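Local atomic coordinates of methyl transferase from Methanosarcina acetivorans (Methanosarcina acetivorans, PDB entry 6MRO), a protein that binds S-adenosyl-L-homocysteine and calcium ions and probably transfers methyl groups from S-adenosylmethionine. Residues D114-R117 / L118-T121; T161-L165 / F166-Y170. The protein carries 1 engineered substitution. All coordinates share one frame; numbering follows the deposited sequence. Where two conformers were deposited one is given.

Contact 1. Residues D114-R117 / L118-T121; sequences DEER and LLFT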
loop_
_atom_site.group_PDB
_atom_site.type_symbol
_atom_site.label_atom_id
_atom_site.label_comp_id
_atom_site.label_asym_id
_atom_site.label_seq_id
_atom_site.Cartn_x
_atom_site.Cartn_y
_atom_site.Cartn_z
ATOM N N ASP A 114 12.607 5.294 -9.377
ATOM C CA ASP A 114 12.664 4.636 -10.680
ATOM C C ASP A 114 13.636 3.464 -10.670
ATOM O O ASP A 114 13.311 2.371 -11.153
ATOM C CB ASP A 114 13.065 5.639 -11.764
ATOM C CG ASP A 114 11.945 6.598 -12.122
ATOM O OD1 ASP A 114 10.818 6.432 -11.605
ATOM O OD2 ASP A 114 12.197 7.522 -12.923
ATOM N N GLU A 115 14.838 3.664 -10.125
ATOM C CA GLU A 115 15.836 2.599 -10.149
ATOM C C GLU A 115 15.476 1.427 -9.246
ATOM O O GLU A 115 16.102 0.367 -9.357
ATOM C CB GLU A 115 17.210 3.153 -9.764
ATOM C CG GLU A 115 17.931 3.822 -10.924
ATOM C CD GLU A 115 19.315 4.308 -10.555
ATOM O OE1 GLU A 115 20.250 4.097 -11.354
ATOM O OE2 GLU A 115 19.470 4.905 -9.471
ATOM N N GLU A 116 14.487 1.584 -8.366
ATOM C CA GLU A 116 14.041 0.508 -7.495
ATOM C C GLU A 116 12.717 -0.103 -7.934
ATOM O O GLU A 116 12.226 -1.018 -7.268
ATOM C CB GLU A 116 13.922 1.015 -6.050
ATOM C CG GLU A 116 15.226 1.560 -5.443
ATOM C CD GLU A 116 16.382 0.562 -5.475
ATOM O OE1 GLU A 116 16.190 -0.599 -5.059
ATOM O OE2 GLU A 116 17.499 0.941 -5.891
ATOM N N ARG A 117 12.135 0.361 -9.047
ATOM C CA ARG A 117 10.782 -0.053 -9.417
ATOM C C ARG A 117 10.731 -1.509 -9.875
ATOM O O ARG A 117 9.819 -2.248 -9.489
ATOM C CB ARG A 117 10.224 0.873 -10.503
ATOM C CG ARG A 117 9.638 2.181 -9.977
ATOM C CD ARG A 117 8.297 2.497 -10.635
ATOM N NE ARG A 117 7.830 3.867 -10.403
ATOM C CZ ARG A 117 7.406 4.338 -9.229
ATOM N NH1 ARG A 117 7.407 3.561 -8.154
ATOM N NH2 ARG A 117 6.985 5.594 -9.122
ATOM N N LEU A 118 11.677 -1.942 -10.718
ATOM C CA LEU A 118 11.658 -3.332 -11.175
ATOM C C LEU A 118 11.823 -4.286 -10.001
ATOM O O LEU A 118 11.060 -5.249 -9.856
ATOM C CB LEU A 118 12.747 -3.578 -12.225
ATOM C CG LEU A 118 13.234 -5.031 -12.392
ATOM C CD1 LEU A 118 12.119 -5.963 -12.870
ATOM C CD2 LEU A 118 14.443 -5.127 -13.336
ATOM N N LEU A 119 12.821 -4.024 -9.151
ATOM C CA LEU A 119 13.016 -4.817 -7.940
ATOM C C LEU A 119 11.755 -4.834 -7.084
ATOM O O LEU A 119 11.365 -5.882 -6.551
ATOM C CB LEU A 119 14.194 -4.254 -7.145
ATOM C CG LEU A 119 14.648 -5.008 -5.899
ATOM C CD1 LEU A 119 15.094 -6.397 -6.302
ATOM C CD2 LEU A 119 15.766 -4.258 -5.177
ATOM N N PHE A 120 11.106 -3.679 -6.940
ATOM C CA PHE A 120 9.873 -3.602 -6.162
ATOM C C PHE A 120 8.821 -4.561 -6.709
ATOM O O PHE A 120 8.270 -5.384 -5.969
ATOM C CB PHE A 120 9.372 -2.159 -6.167
ATOM C CG PHE A 120 8.041 -1.961 -5.499
ATOM C CD1 PHE A 120 6.884 -1.892 -6.255
ATOM C CD2 PHE A 120 7.951 -1.815 -4.118
ATOM C CE1 PHE A 120 5.653 -1.684 -5.652
ATOM C CE2 PHE A 120 6.716 -1.608 -3.509
ATOM C CZ PHE A 120 5.568 -1.541 -4.286
ATOM N N THR A 121 8.544 -4.486 -8.014
ATOM C CA THR A 121 7.539 -5.368 -8.601
ATOM C C THR A 121 7.895 -6.835 -8.379
ATOM O O THR A 121 7.016 -7.654 -8.088
ATOM C CB THR A 121 7.374 -5.091 -10.102
ATOM O OG1 THR A 121 8.612 -5.337 -10.793
ATOM C CG2 THR A 121 6.944 -3.668 -10.348
HETATM O O HOH W 1 13.799 -0.095 -11.794
#
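Thr-121 sits one helical turn beyond Arg-117, and its backbone N donates an almost straight hydrogen bond to Arg-117 O (3.0 Å, 169° at the hydrogen). From there the threonine side chain stays close to the preceding turn. Its CB passes 3.8 Å from Arg-117 O, and the branches then divide the work: methyl CG2 comes to 3.3 Å from that same oxygen, whereas OG1 donates a short hydrogen bond to Leu-118 O (2.6 Å), the carbonyl three residues back. The torsion behind this (chi1 61°) sets OG1 between the backbone N and the carbonyl carbon and puts CG2 beside the backbone N, on the side facing helix 155-162.

Alongside, Phe-120 N is bonded to Glu-116 O at 2.9 Å, with a more bent angle of 151°. Both amide bonds span four residues, the alpha-helical pattern; in sequence, helix 114-127 lies between parallel strands 100-106 and 132-139 of the Rossmann-like sheet. The ring of Phe-120 leads away to Leu-108 and Ile-112. Glu-116 and Leu-119 run side by side, OE1 lying 3.7 Å from methyl CD2. Water 1 gives a proton to Asp-114 O and accepts Leu-118 N, bridging the two in place of a direct bond, since Leu-118 N is 4.6 Å from Asp-114 O. Arg-117 sends its guanidinium to Phe-109, through a hydrogen bond from NH1 to the carbonyl oxygen and a cation-pi contact with the ring.

The buried hydroxyl of Thr-121 thus spends its proton on the helix itself, so that this residue offers mainly a methyl group to the apolar interface with helix 155-162.

Contact 2. Residues T161-L165 / F166-Y170; sequences TFSPL and FNIIY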
loop_
_atom_site.group_PDB
_atom_site.type_symbol
_atom_site.label_atom_id
_atom_site.label_comp_id
_atom_site.label_asym_id
_atom_site.label_seq_id
_atom_site.Cartn_x
_atom_site.Cartn_y
_atom_site.Cartn_z
ATOM N N THR A 161 4.527 -0.615 -15.685
ATOM C CA THR A 161 5.225 -1.130 -14.509
ATOM C C THR A 161 4.723 -2.507 -14.097
ATOM O O THR A 161 5.525 -3.396 -13.784
ATOM C CB THR A 161 5.061 -0.152 -13.345
ATOM O OG1 THR A 161 5.644 1.110 -13.693
ATOM C CG2 THR A 161 5.717 -0.694 -12.094
ATOM N N PHE A 162 3.406 -2.713 -14.072
ATOM C CA PHE A 162 2.868 -3.923 -13.452
ATOM C C PHE A 162 2.400 -4.991 -14.440
ATOM O O PHE A 162 2.215 -6.142 -14.027
ATOM C CB PHE A 162 1.728 -3.549 -12.496
ATOM C CG PHE A 162 2.208 -2.792 -11.286
ATOM C CD1 PHE A 162 2.037 -1.417 -11.189
ATOM C CD2 PHE A 162 2.863 -3.454 -10.268
ATOM C CE1 PHE A 162 2.509 -0.725 -10.084
ATOM C CE2 PHE A 162 3.338 -2.762 -9.158
ATOM C CZ PHE A 162 3.153 -1.403 -9.067
ATOM N N SER A 163 2.200 -4.647 -15.715
ATOM C CA SER A 163 1.854 -5.667 -16.704
ATOM C C SER A 163 2.889 -6.776 -16.851
ATOM O O SER A 163 2.477 -7.925 -17.100
ATOM C CB SER A 163 1.605 -5.022 -18.072
ATOM O OG SER A 163 0.299 -4.490 -18.158
ATOM N N PRO A 164 4.203 -6.529 -16.772
ATOM C CA PRO A 164 5.160 -7.637 -16.999
ATOM C C PRO A 164 4.983 -8.827 -16.071
ATOM O O PRO A 164 5.196 -9.971 -16.498
ATOM C CB PRO A 164 6.525 -6.972 -16.790
ATOM C CG PRO A 164 6.309 -5.580 -17.206
ATOM C CD PRO A 164 4.928 -5.238 -16.720
ATOM N N LEU A 165 4.604 -8.598 -14.814
ATOM C CA LEU A 165 4.448 -9.676 -13.853
ATOM C C LEU A 165 3.013 -9.885 -13.382
ATOM O O LEU A 165 2.736 -10.906 -12.746
ATOM C CB LEU A 165 5.348 -9.433 -12.630
ATOM C CG LEU A 165 6.858 -9.382 -12.885
ATOM C CD1 LEU A 165 7.570 -8.920 -11.626
ATOM C CD2 LEU A 165 7.378 -10.737 -13.320
ATOM N N PHE A 166 2.095 -8.966 -13.678
ATOM C CA PHE A 166 0.739 -9.037 -13.148
ATOM C C PHE A 166 -0.287 -8.943 -14.262
ATOM O O PHE A 166 -0.035 -8.365 -15.326
ATOM C CB PHE A 166 0.457 -7.915 -12.143
ATOM C CG PHE A 166 1.328 -7.960 -10.922
ATOM C CD1 PHE A 166 2.583 -7.381 -10.933
ATOM C CD2 PHE A 166 0.897 -8.600 -9.768
ATOM C CE1 PHE A 166 3.395 -7.436 -9.814
ATOM C CE2 PHE A 166 1.704 -8.652 -8.652
ATOM C CZ PHE A 166 2.944 -8.060 -8.669
ATOM N N ASN A 167 -1.461 -9.502 -13.994
ATOM C CA ASN A 167 -2.616 -9.283 -14.849
ATOM C C ASN A 167 -3.405 -8.119 -14.267
ATOM O O ASN A 167 -3.817 -8.153 -13.101
ATOM C CB ASN A 167 -3.470 -10.542 -14.960
ATOM C CG ASN A 167 -2.743 -11.668 -15.660
ATOM O OD1 ASN A 167 -2.079 -11.460 -16.680
ATOM N ND2 ASN A 167 -2.844 -12.863 -15.106
ATOM N N ILE A 168 -3.573 -7.077 -15.060
ATOM C CA ILE A 168 -4.230 -5.870 -14.587
ATOM C C ILE A 168 -5.728 -6.068 -14.763
ATOM O O ILE A 168 -6.192 -6.394 -15.866
ATOM C CB ILE A 168 -3.717 -4.639 -15.342
ATOM C CG1 ILE A 168 -2.229 -4.461 -15.033
ATOM C CG2 ILE A 168 -4.502 -3.399 -14.934
ATOM C CD1 ILE A 168 -1.569 -3.350 -15.790
ATOM N N ILE A 169 -6.476 -5.929 -13.675
ATOM C CA ILE A 169 -7.925 -6.070 -13.743
ATOM C C ILE A 169 -8.579 -4.740 -14.080
ATOM O O ILE A 169 -9.371 -4.643 -15.025
ATOM C CB ILE A 169 -8.470 -6.660 -12.424
ATOM C CG1 ILE A 169 -7.718 -7.949 -12.054
ATOM C CG2 ILE A 169 -9.969 -6.915 -12.534
ATOM C CD1 ILE A 169 -7.851 -9.066 -13.056
ATOM N N TYR A 170 -8.206 -3.693 -13.347
ATOM C CA TYR A 170 -8.657 -2.347 -13.649
ATOM C C TYR A 170 -7.684 -1.338 -13.057
ATOM O O TYR A 170 -6.907 -1.651 -12.148
ATOM C CB TYR A 170 -10.076 -2.092 -13.129
ATOM C CG TYR A 170 -10.294 -2.217 -11.625
ATOM C CD1 TYR A 170 -9.786 -1.265 -10.725
ATOM C CD2 TYR A 170 -11.070 -3.248 -11.115
ATOM C CE1 TYR A 170 -10.018 -1.374 -9.368
ATOM C CE2 TYR A 170 -11.303 -3.370 -9.753
ATOM C CZ TYR A 170 -10.774 -2.435 -8.887
ATOM O OH TYR A 170 -11.016 -2.550 -7.540
#
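Phe-166 N reaches back to Phe-162 O, four residues earlier, in a hydrogen bond of 2.8 Å that closes the turn after helix 155-162. The donor arrives nearly along the C=O axis, although the bond is bent to 131° at the hydrogen. The same oxygen lies at the edge of the Phe-166 ring, near its plane and 3.4 Å from CD1, so one carbonyl meets both the amide and the ring of the residue that follows the turn.

The two phenylalanine side chains point the same way and form an offset edge-to-face pair: the edge of Phe-162 is turned to the face of Phe-166, with the ring planes at 68° and CD2 of Phe-162 4.0 Å from CD1 of Phe-166. Nearly equal first torsions, close to -65°, place both CG atoms beside their own backbone N. Leu-165 adds its CB, 3.8 Å from Phe-166 CD1, and Thr-161 CG2 lies above the rim of one face of the Phe-162 ring.

Further out, the Phe-162 ring also meets the rings of Phe-109 and Tyr-134 and touches Leu-190. Val-124 of helix 114-127 packs on Phe-166. Strand 167-177 runs antiparallel to strand 184-193, where a classic beta bulge sets Ile-169 and Tyr-170 opposite the single residue Ser-191.

The turn from helix to edge strand is thus closed by one backbone bond, while its aromatic pair packs into apolar surroundings, Phe-162 between helix 114-127 and the sheet and Phe-166 against that helix.

Contacts 1 and 2 follow one another along the chain, their centres 14 Å apart, and meet where helix 114-127 packs against the end of helix 155-162. Thr-121 is the bridge: its CG2 lies 3.7 Å from Thr-161 CG2 and 3.9 Å from Phe-162 CE2, while its carbonyl oxygen is 3.8 Å from Leu-165 CD1. Contact 1 is the nearer to the ligands. The side chain of Phe-120 is about 4 Å from that of Val-88, a residue of the S-adenosyl-L-homocysteine site, and about 7 Å from the bound ligand; that of Arg-117 is about 8 Å from a calcium ion. Phe-162 in contact 2 stays about 13 Å from the bound S-adenosyl-L-homocysteine.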